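Long-range contacts in GGDEF and EAL domain-containing protein (Vibrio cholerae O1 str. 2010EL-1786, PDB 6PWK), which probably acts as a membrane-associated cyclic di-GMP receptor that controls cell adhesion and biofilm formation through large adhesins: residues His302-Glu307 against Pro351-Leu356; His216-Ser221 against Ala270-Gln275; Gly46-Gln51 against Leu137-Asn142. One frame throughout, in Å; residues are numbered along the deposited sequence.

Contact 1 of 3, residues His302-Glu307 against Pro351-Leu356; sequences HFEIPE and PKYVKL. With MG (magnesium ion), chain E.
Glu304 OE2 is the atom to look at first, because two donors from the other strand converge on it. Lys355 NZ comes in on the syn side, 2.6 Å from Glu304 OE2, and makes a salt bridge; Tyr353 OH donates to the anti lone pair of Glu304 OE2 at 2.8 Å. With OE2 gripped twice, the carboxylate is steadied while its other oxygen, Glu304 OE1, binds the magnesium ion at 2.2 Å. Tyr353 and Lys355 are second-shell residues, placed to hold the metal ligand in position. Tyr353 CG sits between its backbone N and carbonyl carbon (chi1 64°), and the phenol crosses the Glu304 side chain at about a right angle. This end is buried and closely packed.

The other end is looser. The rings of His302 and Tyr353 are near parallel but slid apart, their centroids 5.8 Å from each other, so they barely overlap. Beyond them the extended chain of Lys352, which is partly exposed, brings NZ to His302 NE2 at 2.7 Å, tilted 32° out of the imidazole plane. His302 ND1 is turned to His216.

The strands themselves do not pair: their axes stay 8.9 Å apart, with strand 330-336 between them in the EAL barrel. Strand 269-272 flanks 301-305 on its other edge, strand 386-389 flanks 353-356, and helix 314-326 packs on Phe303 and Ile305.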
loop_
_atom_site.group_PDB
_atom_site.type_symbol
_atom_site.label_atom_id
_atom_site.label_comp_id
_atom_site.label_asym_id
_atom_site.label_seq_id
_atom_site.Cartn_x
_atom_site.Cartn_y
_atom_site.Cartn_z
ATOM N N HIS A 302 8.454 -9.987 -25.536
ATOM C CA HIS A 302 9.273 -10.224 -24.354
ATOM C C HIS A 302 9.065 -9.059 -23.396
ATOM O O HIS A 302 9.256 -7.900 -23.775
ATOM C CB HIS A 302 10.753 -10.359 -24.718
ATOM C CG HIS A 302 11.080 -11.600 -25.487
ATOM N ND1 HIS A 302 12.368 -11.933 -25.846
ATOM C CD2 HIS A 302 10.290 -12.592 -25.962
ATOM C CE1 HIS A 302 12.357 -13.075 -26.511
ATOM N NE2 HIS A 302 11.107 -13.495 -26.595
ATOM N N PHE A 303 8.668 -9.361 -22.165
ATOM C CA PHE A 303 8.440 -8.340 -21.152
ATOM C C PHE A 303 9.678 -8.225 -20.271
ATOM O O PHE A 303 10.037 -9.175 -19.570
ATOM C CB PHE A 303 7.198 -8.660 -20.320
ATOM C CG PHE A 303 5.911 -8.472 -21.071
ATOM C CD1 PHE A 303 5.344 -7.215 -21.195
ATOM C CD2 PHE A 303 5.273 -9.549 -21.663
ATOM C CE1 PHE A 303 4.164 -7.035 -21.891
ATOM C CE2 PHE A 303 4.090 -9.377 -22.360
ATOM C CZ PHE A 303 3.535 -8.118 -22.474
ATOM N N GLU A 304 10.329 -7.065 -20.316
ATOM C CA GLU A 304 11.562 -6.834 -19.572
ATOM C C GLU A 304 11.201 -6.304 -18.189
ATOM O O GLU A 304 10.703 -5.182 -18.054
ATOM C CB GLU A 304 12.471 -5.866 -20.325
ATOM C CG GLU A 304 13.949 -6.093 -20.064
ATOM C CD GLU A 304 14.816 -5.738 -21.258
ATOM O OE1 GLU A 304 15.330 -4.601 -21.310
ATOM O OE2 GLU A 304 14.977 -6.596 -22.152
ATOM N N ILE A 305 11.456 -7.108 -17.168
ATOM C CA ILE A 305 11.074 -6.807 -15.791
ATOM C C ILE A 305 12.335 -6.464 -15.009
ATOM O O ILE A 305 13.305 -7.230 -15.057
ATOM C CB ILE A 305 10.335 -7.990 -15.137
ATOM C CG1 ILE A 305 9.080 -8.335 -15.943
ATOM C CG2 ILE A 305 9.981 -7.668 -13.700
ATOM C CD1 ILE A 305 8.374 -9.582 -15.467
ATOM N N PRO A 306 12.369 -5.342 -14.289
ATOM C CA PRO A 306 13.574 -4.994 -13.528
ATOM C C PRO A 306 13.838 -6.003 -12.422
ATOM O O PRO A 306 12.917 -6.607 -11.867
ATOM C CB PRO A 306 13.245 -3.608 -12.953
ATOM C CG PRO A 306 12.108 -3.096 -13.784
ATOM C CD PRO A 306 11.326 -4.313 -14.167
ATOM N N GLU A 307 15.124 -6.180 -12.106
ATOM C CA GLU A 307 15.503 -7.114 -11.049
ATOM C C GLU A 307 14.900 -6.717 -9.708
ATOM O O GLU A 307 14.604 -7.586 -8.880
ATOM C CB GLU A 307 17.026 -7.201 -10.952
ATOM C CG GLU A 307 17.530 -8.052 -9.796
ATOM C CD GLU A 307 19.016 -8.326 -9.879
ATOM O OE1 GLU A 307 19.397 -9.393 -10.405
ATOM O OE2 GLU A 307 19.803 -7.470 -9.423
ATOM N N PRO A 351 13.508 -17.123 -15.853
ATOM C CA PRO A 351 13.263 -16.171 -16.942
ATOM C C PRO A 351 13.814 -16.693 -18.258
ATOM O O PRO A 351 14.725 -17.522 -18.303
ATOM C CB PRO A 351 13.997 -14.910 -16.488
ATOM C CG PRO A 351 15.080 -15.409 -15.598
ATOM C CD PRO A 351 14.513 -16.613 -14.895
ATOM N N LYS A 352 13.235 -16.188 -19.350
ATOM C CA LYS A 352 13.712 -16.572 -20.675
ATOM C C LYS A 352 15.125 -16.059 -20.920
ATOM O O LYS A 352 15.935 -16.736 -21.564
ATOM C CB LYS A 352 12.758 -16.050 -21.752
ATOM C CG LYS A 352 13.114 -16.485 -23.166
ATOM C CD LYS A 352 12.102 -15.965 -24.175
ATOM C CE LYS A 352 12.309 -16.597 -25.542
ATOM N NZ LYS A 352 11.248 -16.198 -26.507
ATOM N N TYR A 353 15.438 -14.872 -20.410
ATOM C CA TYR A 353 16.761 -14.292 -20.575
ATOM C C TYR A 353 17.093 -13.448 -19.354
ATOM O O TYR A 353 16.235 -13.157 -18.518
ATOM C CB TYR A 353 16.851 -13.446 -21.849
ATOM C CG TYR A 353 15.950 -12.232 -21.846
ATOM C CD1 TYR A 353 16.397 -11.011 -21.358
ATOM C CD2 TYR A 353 14.653 -12.306 -22.336
ATOM C CE1 TYR A 353 15.577 -9.897 -21.354
ATOM C CE2 TYR A 353 13.826 -11.198 -22.338
ATOM C CZ TYR A 353 14.293 -9.997 -21.847
ATOM O OH TYR A 353 13.474 -8.891 -21.847
ATOM N N VAL A 354 18.359 -13.055 -19.266
ATOM C CA VAL A 354 18.824 -12.099 -18.269
ATOM C C VAL A 354 19.675 -11.060 -18.987
ATOM O O VAL A 354 20.661 -11.407 -19.647
ATOM C CB VAL A 354 19.612 -12.773 -17.130
ATOM C CG1 VAL A 354 18.667 -13.528 -16.210
ATOM C CG2 VAL A 354 20.671 -13.720 -17.682
ATOM N N LYS A 355 19.276 -9.797 -18.889
ATOM C CA LYS A 355 20.038 -8.690 -19.449
ATOM C C LYS A 355 20.891 -8.096 -18.335
ATOM O O LYS A 355 20.354 -7.599 -17.340
ATOM C CB LYS A 355 19.113 -7.638 -20.059
ATOM C CG LYS A 355 19.809 -6.674 -21.007
ATOM C CD LYS A 355 18.804 -5.921 -21.866
ATOM C CE LYS A 355 17.986 -6.875 -22.723
ATOM N NZ LYS A 355 17.065 -6.153 -23.645
ATOM N N LEU A 356 22.210 -8.167 -18.497
ATOM C CA LEU A 356 23.125 -7.781 -17.432
ATOM C C LEU A 356 22.944 -6.318 -17.047
ATOM O O LEU A 356 22.539 -5.481 -17.858
ATOM C CB LEU A 356 24.571 -8.023 -17.860
ATOM C CG LEU A 356 25.041 -9.475 -17.932
ATOM C CD1 LEU A 356 26.406 -9.556 -18.596
ATOM C CD2 LEU A 356 25.085 -10.080 -16.541
HETATM MG MG MG E . 15.628 -2.705 -20.320
#

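Contact 2 of 3, residues His216-Ser221 against Ala270-Gln275; sequences HREVFS and AINIAQ. With MG (magnesium ion), chain E; C2E (9,9'-[(2R,3R,3aS,5S,7aR,9R,10R,10aS,12S,14aR)-3,5,10,12-tetrahydroxy-5,12-dioxidooctahydro-2H,7H-difuro[3,2-d:3',2'-j][1,3,7,9,2,8]tetraoxadiphosphacyclododecine-2,9-diyl]bis(2-amino-1,9-dihydro-6H-purin-6-one)), chain C.
His216 lays its imidazole flat over the methyl group of Ala270, a CH-pi contact with Ala270 CB 3.6 Å from the centroid of the His216 ring. Its CG stands between the backbone N and the carbonyl carbon (chi1 62°), on the side of the neighbouring strand; His302 and Lys355 hold its two nitrogens. The backbones pair in parallel, with Ala270 N bonded to Arg217 O and Val219 N to Ala270 O.

Glu218 has CG anti to the backbone N (chi1 -178°), and the chain runs on extended until Glu218 OE2 meets the magnesium ion at 2.3 Å. Glu218 OE1 is taken up by Lys355 and Gln410. Asn272, two residues along from Ala270, adds its side chain to the same metal, which also binds O2P of cyclic di-GMP. Phe220 presents one ring face to one ribose of the ligand, with C3' of the ligand 3.7 Å above the ring centre. Next door, Ser221 OG donates to O61 of a guanine at 2.6 Å and Ser221 N to its N71. A water joins Val219 O to Asn272 N.

Glu218-Val219-Phe220 probably occupies the place of the EAL signature, keeping its metal-binding glutamate. Base, sugar and phosphate are all met here, by hydrogen bonds, ring packing and the metal in turn, which is consistent with a domain that serves as a cyclic di-GMP receptor.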
loop_
_atom_site.group_PDB
_atom_site.type_symbol
_atom_site.label_atom_id
_atom_site.label_comp_id
_atom_site.label_asym_id
_atom_site.label_seq_id
_atom_site.Cartn_x
_atom_site.Cartn_y
_atom_site.Cartn_z
ATOM N N HIS A 216 16.191 -10.308 -29.769
ATOM C CA HIS A 216 15.009 -9.461 -29.823
ATOM C C HIS A 216 15.459 -8.025 -30.054
ATOM O O HIS A 216 16.654 -7.722 -30.063
ATOM C CB HIS A 216 14.156 -9.586 -28.550
ATOM C CG HIS A 216 14.850 -9.155 -27.291
ATOM N ND1 HIS A 216 14.660 -9.794 -26.085
ATOM C CD2 HIS A 216 15.710 -8.137 -27.043
ATOM C CE1 HIS A 216 15.383 -9.199 -25.152
ATOM N NE2 HIS A 216 16.029 -8.189 -25.707
ATOM N N ARG A 217 14.481 -7.144 -30.238
ATOM C CA ARG A 217 14.709 -5.706 -30.309
ATOM C C ARG A 217 14.017 -5.049 -29.125
ATOM O O ARG A 217 12.789 -5.124 -29.003
ATOM C CB ARG A 217 14.193 -5.124 -31.625
ATOM C CG ARG A 217 15.175 -5.215 -32.777
ATOM C CD ARG A 217 14.575 -4.655 -34.053
ATOM N NE ARG A 217 14.408 -5.696 -35.061
ATOM C CZ ARG A 217 15.354 -6.057 -35.923
ATOM N NH1 ARG A 217 16.536 -5.456 -35.902
ATOM N NH2 ARG A 217 15.118 -7.018 -36.805
ATOM N N GLU A 218 14.799 -4.415 -28.256
ATOM C CA GLU A 218 14.237 -3.709 -27.114
ATOM C C GLU A 218 13.641 -2.379 -27.557
ATOM O O GLU A 218 14.226 -1.660 -28.371
ATOM C CB GLU A 218 15.301 -3.475 -26.042
ATOM C CG GLU A 218 14.772 -2.780 -24.799
ATOM C CD GLU A 218 15.793 -2.718 -23.681
ATOM O OE1 GLU A 218 16.956 -3.112 -23.912
ATOM O OE2 GLU A 218 15.432 -2.276 -22.570
ATOM N N VAL A 219 12.470 -2.057 -27.016
ATOM C CA VAL A 219 11.732 -0.854 -27.380
ATOM C C VAL A 219 12.024 0.233 -26.355
ATOM O O VAL A 219 11.886 0.012 -25.145
ATOM C CB VAL A 219 10.224 -1.136 -27.470
ATOM C CG1 VAL A 219 9.457 0.146 -27.745
ATOM C CG2 VAL A 219 9.943 -2.174 -28.548
ATOM N N PHE A 220 12.426 1.405 -26.836
ATOM C CA PHE A 220 12.652 2.576 -25.997
ATOM C C PHE A 220 11.638 3.648 -26.366
ATOM O O PHE A 220 11.470 3.967 -27.547
ATOM C CB PHE A 220 14.076 3.109 -26.164
ATOM C CG PHE A 220 15.132 2.152 -25.704
ATOM C CD1 PHE A 220 14.966 1.433 -24.534
ATOM C CD2 PHE A 220 16.283 1.961 -26.449
ATOM C CE1 PHE A 220 15.930 0.548 -24.109
ATOM C CE2 PHE A 220 17.254 1.073 -26.029
ATOM C CZ PHE A 220 17.076 0.365 -24.855
ATOM N N SER A 221 10.969 4.197 -25.358
ATOM C CA SER A 221 9.907 5.167 -25.569
ATOM C C SER A 221 10.394 6.575 -25.254
ATOM O O SER A 221 11.121 6.793 -24.280
ATOM C CB SER A 221 8.684 4.833 -24.711
ATOM O OG SER A 221 8.162 3.557 -25.042
ATOM N N ALA A 270 11.185 -6.520 -27.077
ATOM C CA ALA A 270 11.333 -6.473 -25.628
ATOM C C ALA A 270 10.749 -5.165 -25.111
ATOM O O ALA A 270 11.253 -4.085 -25.437
ATOM C CB ALA A 270 12.800 -6.609 -25.224
ATOM N N ILE A 271 9.694 -5.264 -24.307
ATOM C CA ILE A 271 9.006 -4.104 -23.751
ATOM C C ILE A 271 9.417 -3.951 -22.294
ATOM O O ILE A 271 9.271 -4.888 -21.498
ATOM C CB ILE A 271 7.482 -4.240 -23.874
ATOM C CG1 ILE A 271 7.078 -4.497 -25.327
ATOM C CG2 ILE A 271 6.794 -2.994 -23.340
ATOM C CD1 ILE A 271 5.586 -4.665 -25.510
ATOM N N ASN A 272 9.924 -2.771 -21.940
ATOM C CA ASN A 272 10.249 -2.485 -20.549
ATOM C C ASN A 272 8.976 -2.249 -19.742
ATOM O O ASN A 272 8.030 -1.610 -20.212
ATOM C CB ASN A 272 11.159 -1.260 -20.447
ATOM C CG ASN A 272 12.531 -1.497 -21.046
ATOM O OD1 ASN A 272 13.382 -2.150 -20.441
ATOM N ND2 ASN A 272 12.758 -0.954 -22.237
ATOM N N ILE A 273 8.960 -2.769 -18.517
ATOM C CA ILE A 273 7.839 -2.602 -17.600
ATOM C C ILE A 273 8.372 -2.006 -16.305
ATOM O O ILE A 273 9.346 -2.513 -15.739
ATOM C CB ILE A 273 7.120 -3.937 -17.320
ATOM C CG1 ILE A 273 6.688 -4.606 -18.627
ATOM C CG2 ILE A 273 5.919 -3.714 -16.412
ATOM C CD1 ILE A 273 5.657 -3.824 -19.411
ATOM N N ALA A 274 7.738 -0.935 -15.837
ATOM C CA ALA A 274 8.143 -0.332 -14.577
ATOM C C ALA A 274 7.655 -1.174 -13.402
ATOM O O ALA A 274 6.710 -1.958 -13.516
ATOM C CB ALA A 274 7.607 1.095 -14.464
ATOM N N GLN A 275 8.321 -1.006 -12.256
ATOM C CA GLN A 275 7.943 -1.770 -11.071
ATOM C C GLN A 275 6.574 -1.352 -10.553
ATOM O O GLN A 275 5.766 -2.202 -10.160
ATOM C CB GLN A 275 9.001 -1.612 -9.977
ATOM C CG GLN A 275 8.617 -2.263 -8.654
ATOM C CD GLN A 275 9.778 -2.354 -7.683
ATOM O OE1 GLN A 275 10.942 -2.313 -8.082
ATOM N NE2 GLN A 275 9.467 -2.479 -6.398
HETATM MG MG MG E . 15.628 -2.705 -20.320
HETATM P P1 C2E C . 17.136 0.526 -19.930
HETATM O O2P C2E C . 16.351 -0.751 -19.805
HETATM O O1P C2E C . 18.486 0.211 -19.348
HETATM O "O5'" C2E C . 17.436 0.906 -21.494
HETATM C "C5'" C2E C . 18.752 1.144 -21.869
HETATM C "C4'" C2E C . 18.953 2.685 -21.833
HETATM O "O4'" C2E C . 20.195 2.987 -22.070
HETATM C "C3'" C2E C . 18.187 3.367 -22.982
HETATM O "O3'" C2E C . 18.155 4.681 -22.699
HETATM C "C2'" C2E C . 19.169 3.150 -24.144
HETATM O "O2'" C2E C . 18.850 4.079 -25.265
HETATM C "C1'" C2E C . 20.263 3.569 -23.573
HETATM N N9 C2E C . 21.557 3.158 -24.052
HETATM C C8 C2E C . 21.180 2.120 -24.838
HETATM N N7 C2E C . 22.317 1.602 -25.371
HETATM C C5 C2E C . 23.356 2.293 -24.916
HETATM C C6 C2E C . 24.878 2.207 -25.128
HETATM O O6 C2E C . 25.364 1.392 -25.837
HETATM N N1 C2E C . 25.741 3.135 -24.462
HETATM C C2 C2E C . 25.219 4.153 -23.587
HETATM N N2 C2E C . 26.053 5.122 -22.881
HETATM N N3 C2E C . 23.778 4.202 -23.406
HETATM C C4 C2E C . 22.872 3.248 -24.094
HETATM P P11 C2E C . 16.625 5.319 -22.785
HETATM O O21 C2E C . 15.965 5.393 -24.136
HETATM O O11 C2E C . 16.742 6.748 -22.320
HETATM O O5A C2E C . 15.839 4.443 -21.627
HETATM C C5A C2E C . 16.209 4.821 -20.329
HETATM C C4A C2E C . 15.398 4.085 -19.341
HETATM O O4A C2E C . 14.156 4.485 -19.411
HETATM C C3A C2E C . 15.405 2.436 -19.683
HETATM O O3A C2E C . 16.564 1.768 -18.995
HETATM C C2A C2E C . 14.347 2.001 -19.248
HETATM O O2A C2E C . 14.507 1.581 -17.810
HETATM C C1A C2E C . 13.301 3.239 -19.380
HETATM N N91 C2E C . 12.582 3.119 -20.472
HETATM C C81 C2E C . 12.891 3.432 -21.739
HETATM N N71 C2E C . 11.811 3.118 -22.480
HETATM C C51 C2E C . 10.872 2.627 -21.676
HETATM C C61 C2E C . 9.463 2.111 -21.942
HETATM O O61 C2E C . 9.060 2.119 -23.050
HETATM N N11 C2E C . 8.644 1.626 -20.874
HETATM C C21 C2E C . 9.147 1.623 -19.528
HETATM N N21 C2E C . 8.310 1.129 -18.445
HETATM N N31 C2E C . 10.503 2.118 -19.285
HETATM C C41 C2E C . 11.350 2.623 -20.407
HETATM O O HOH W 1 9.850 -0.566 -23.446
#

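Contact 3 of 3, residues Gly46-Gln51 against Leu137-Asn142; sequences GVAILQ and LGVVSN
Val47 and Val140 lie side by side and point the same way, Val47 CG1 3.6 Å from Val140 CG2. They belong to two central antiparallel strands of the five-stranded GGDEF sheet, the palm-like fold shared with nucleotide cyclases, in which the strand order is 2-3-1-4-5. On the opposite face Ala48 CB meets Val139 CG1 at 3.6 Å. Farther along that face, Leu50 and Leu137 cross obliquely, with Leu137 CD1 3.8 Å from Leu50 CB.

Helices close over both faces. Leu155 of helix 148-164 packs on Val47, Ile49 and Val140, joined at Val47 by Tyr31 and Leu35 of helix 28-41; helix 106-118 covers Leu137 and Val139 with Ala113. Ile49 faces Gly138, which has no side chain, and Ile49 CG2 rests 3.6 Å from Gly138 O. Its CG1 is anti to the backbone N (chi1 -176°), carrying the longer branch away from the partner strand; the side chain also touches a bound cyclic di-GMP.

Between the faces the backbone ladder is regular. Val47 and Val140 form one hydrogen-bonded pair, with Val140 N 2.7 Å from Val47 O, and Ile49 and Gly138 form the next, with Gly138 N 2.9 Å from Ile49 O. Ala48 with Val139 is the non-hydrogen-bonded pair between them. There Ala48 CA comes 3.2 Å from Gly138 O in a CA-H...O contact.

Polar groups gather at the ends of the two strands. Gln51 OE1 is bonded to Lys163 at one end; at the other, Ser141 OG is held by Lys143. Past it, Asn142 spans two loops: its OD1 is bonded to Ser146 OG, while its ND2 donates to Gly43 O.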
loop_
_atom_site.group_PDB
_atom_site.type_symbol
_atom_site.label_atom_id
_atom_site.label_comp_id
_atom_site.label_asym_id
_atom_site.label_seq_id
_atom_site.Cartn_x
_atom_site.Cartn_y
_atom_site.Cartn_z
ATOM N N GLY A 46 23.681 26.108 -1.819
ATOM C CA GLY A 46 23.114 24.930 -2.431
ATOM C C GLY A 46 22.159 24.214 -1.495
ATOM O O GLY A 46 22.054 24.529 -0.306
ATOM N N VAL A 47 21.465 23.231 -2.063
ATOM C CA VAL A 47 20.458 22.461 -1.348
ATOM C C VAL A 47 20.543 21.020 -1.839
ATOM O O VAL A 47 20.866 20.759 -3.003
ATOM C CB VAL A 47 19.047 23.071 -1.549
ATOM C CG1 VAL A 47 18.359 22.513 -2.789
ATOM C CG2 VAL A 47 18.199 22.886 -0.316
ATOM N N ALA A 48 20.287 20.076 -0.935
ATOM C CA ALA A 48 20.495 18.666 -1.232
ATOM C C ALA A 48 19.426 17.821 -0.558
ATOM O O ALA A 48 18.855 18.210 0.464
ATOM C CB ALA A 48 21.885 18.194 -0.785
ATOM N N ILE A 49 19.164 16.653 -1.145
ATOM C CA ILE A 49 18.213 15.690 -0.606
ATOM C C ILE A 49 18.843 14.303 -0.671
ATOM O O ILE A 49 19.445 13.932 -1.686
ATOM C CB ILE A 49 16.865 15.720 -1.356
ATOM C CG1 ILE A 49 15.860 14.775 -0.696
ATOM C CG2 ILE A 49 17.042 15.376 -2.831
ATOM C CD1 ILE A 49 14.485 14.820 -1.320
ATOM N N LEU A 50 18.722 13.551 0.419
ATOM C CA LEU A 50 19.264 12.204 0.521
ATOM C C LEU A 50 18.130 11.253 0.859
ATOM O O LEU A 50 17.443 11.441 1.868
ATOM C CB LEU A 50 20.357 12.135 1.592
ATOM C CG LEU A 50 20.857 10.733 1.945
ATOM C CD1 LEU A 50 21.654 10.147 0.794
ATOM C CD2 LEU A 50 21.682 10.752 3.225
ATOM N N GLN A 51 17.935 10.233 0.027
ATOM C CA GLN A 51 16.892 9.240 0.244
ATOM C C GLN A 51 17.517 7.914 0.652
ATOM O O GLN A 51 18.399 7.397 -0.042
ATOM C CB GLN A 51 16.034 9.044 -1.004
ATOM C CG GLN A 51 15.038 7.907 -0.853
ATOM C CD GLN A 51 14.091 7.794 -2.023
ATOM O OE1 GLN A 51 14.106 8.624 -2.932
ATOM N NE2 GLN A 51 13.256 6.762 -2.009
ATOM N N LEU A 137 21.366 10.453 -3.763
ATOM C CA LEU A 137 21.642 11.811 -3.311
ATOM C C LEU A 137 21.461 12.765 -4.480
ATOM O O LEU A 137 22.120 12.615 -5.513
ATOM C CB LEU A 137 23.056 11.925 -2.738
ATOM C CG LEU A 137 23.460 13.309 -2.223
ATOM C CD1 LEU A 137 22.624 13.697 -1.013
ATOM C CD2 LEU A 137 24.941 13.349 -1.889
ATOM N N GLY A 138 20.569 13.735 -4.319
ATOM C CA GLY A 138 20.377 14.796 -5.290
ATOM C C GLY A 138 20.784 16.128 -4.681
ATOM O O GLY A 138 20.400 16.446 -3.553
ATOM N N VAL A 139 21.578 16.886 -5.431
ATOM C CA VAL A 139 22.077 18.181 -4.984
ATOM C C VAL A 139 21.812 19.206 -6.077
ATOM O O VAL A 139 21.966 18.914 -7.269
ATOM C CB VAL A 139 23.581 18.125 -4.627
ATOM C CG1 VAL A 139 23.839 17.079 -3.552
ATOM C CG2 VAL A 139 24.420 17.820 -5.848
ATOM N N VAL A 140 21.376 20.400 -5.676
ATOM C CA VAL A 140 21.202 21.514 -6.602
ATOM C C VAL A 140 21.869 22.748 -6.014
ATOM O O VAL A 140 21.863 22.952 -4.794
ATOM C CB VAL A 140 19.714 21.790 -6.939
ATOM C CG1 VAL A 140 18.834 20.603 -6.585
ATOM C CG2 VAL A 140 19.210 23.075 -6.286
ATOM N N SER A 141 22.474 23.551 -6.885
ATOM C CA SER A 141 23.078 24.819 -6.508
ATOM C C SER A 141 22.187 25.953 -6.996
ATOM O O SER A 141 21.817 25.992 -8.174
ATOM C CB SER A 141 24.480 24.962 -7.098
ATOM O OG SER A 141 24.424 25.134 -8.502
ATOM N N ASN A 142 21.846 26.866 -6.092
ATOM C CA ASN A 142 20.981 27.992 -6.424
ATOM C C ASN A 142 21.845 29.104 -7.003
ATOM O O ASN A 142 22.538 29.814 -6.271
ATOM C CB ASN A 142 20.211 28.466 -5.196
ATOM C CG ASN A 142 18.961 29.245 -5.558
ATOM O OD1 ASN A 142 18.352 29.009 -6.600
ATOM N ND2 ASN A 142 18.573 30.178 -4.695
#

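All three contacts are buried, but they serve two domains. Contacts 1 and 2 share the EAL barrel sheet, where strands 269-272 and 301-305 are neighbours, and they meet directly: Glu304 N is probably hydrogen-bonded to Ile271 O, and both supply ligands to one magnesium ion. Lys355 of contact 1 also reaches Glu218 and His216 of contact 2. Their interiors are accordingly charged and polar. Contact 3 lies in the GGDEF domain, its centre about 33 Å from that of contact 1 and on the opposite side of the chain's centre. It is a largely aliphatic core of paired strands, and it meets a different cyclic di-GMP site through Ile49.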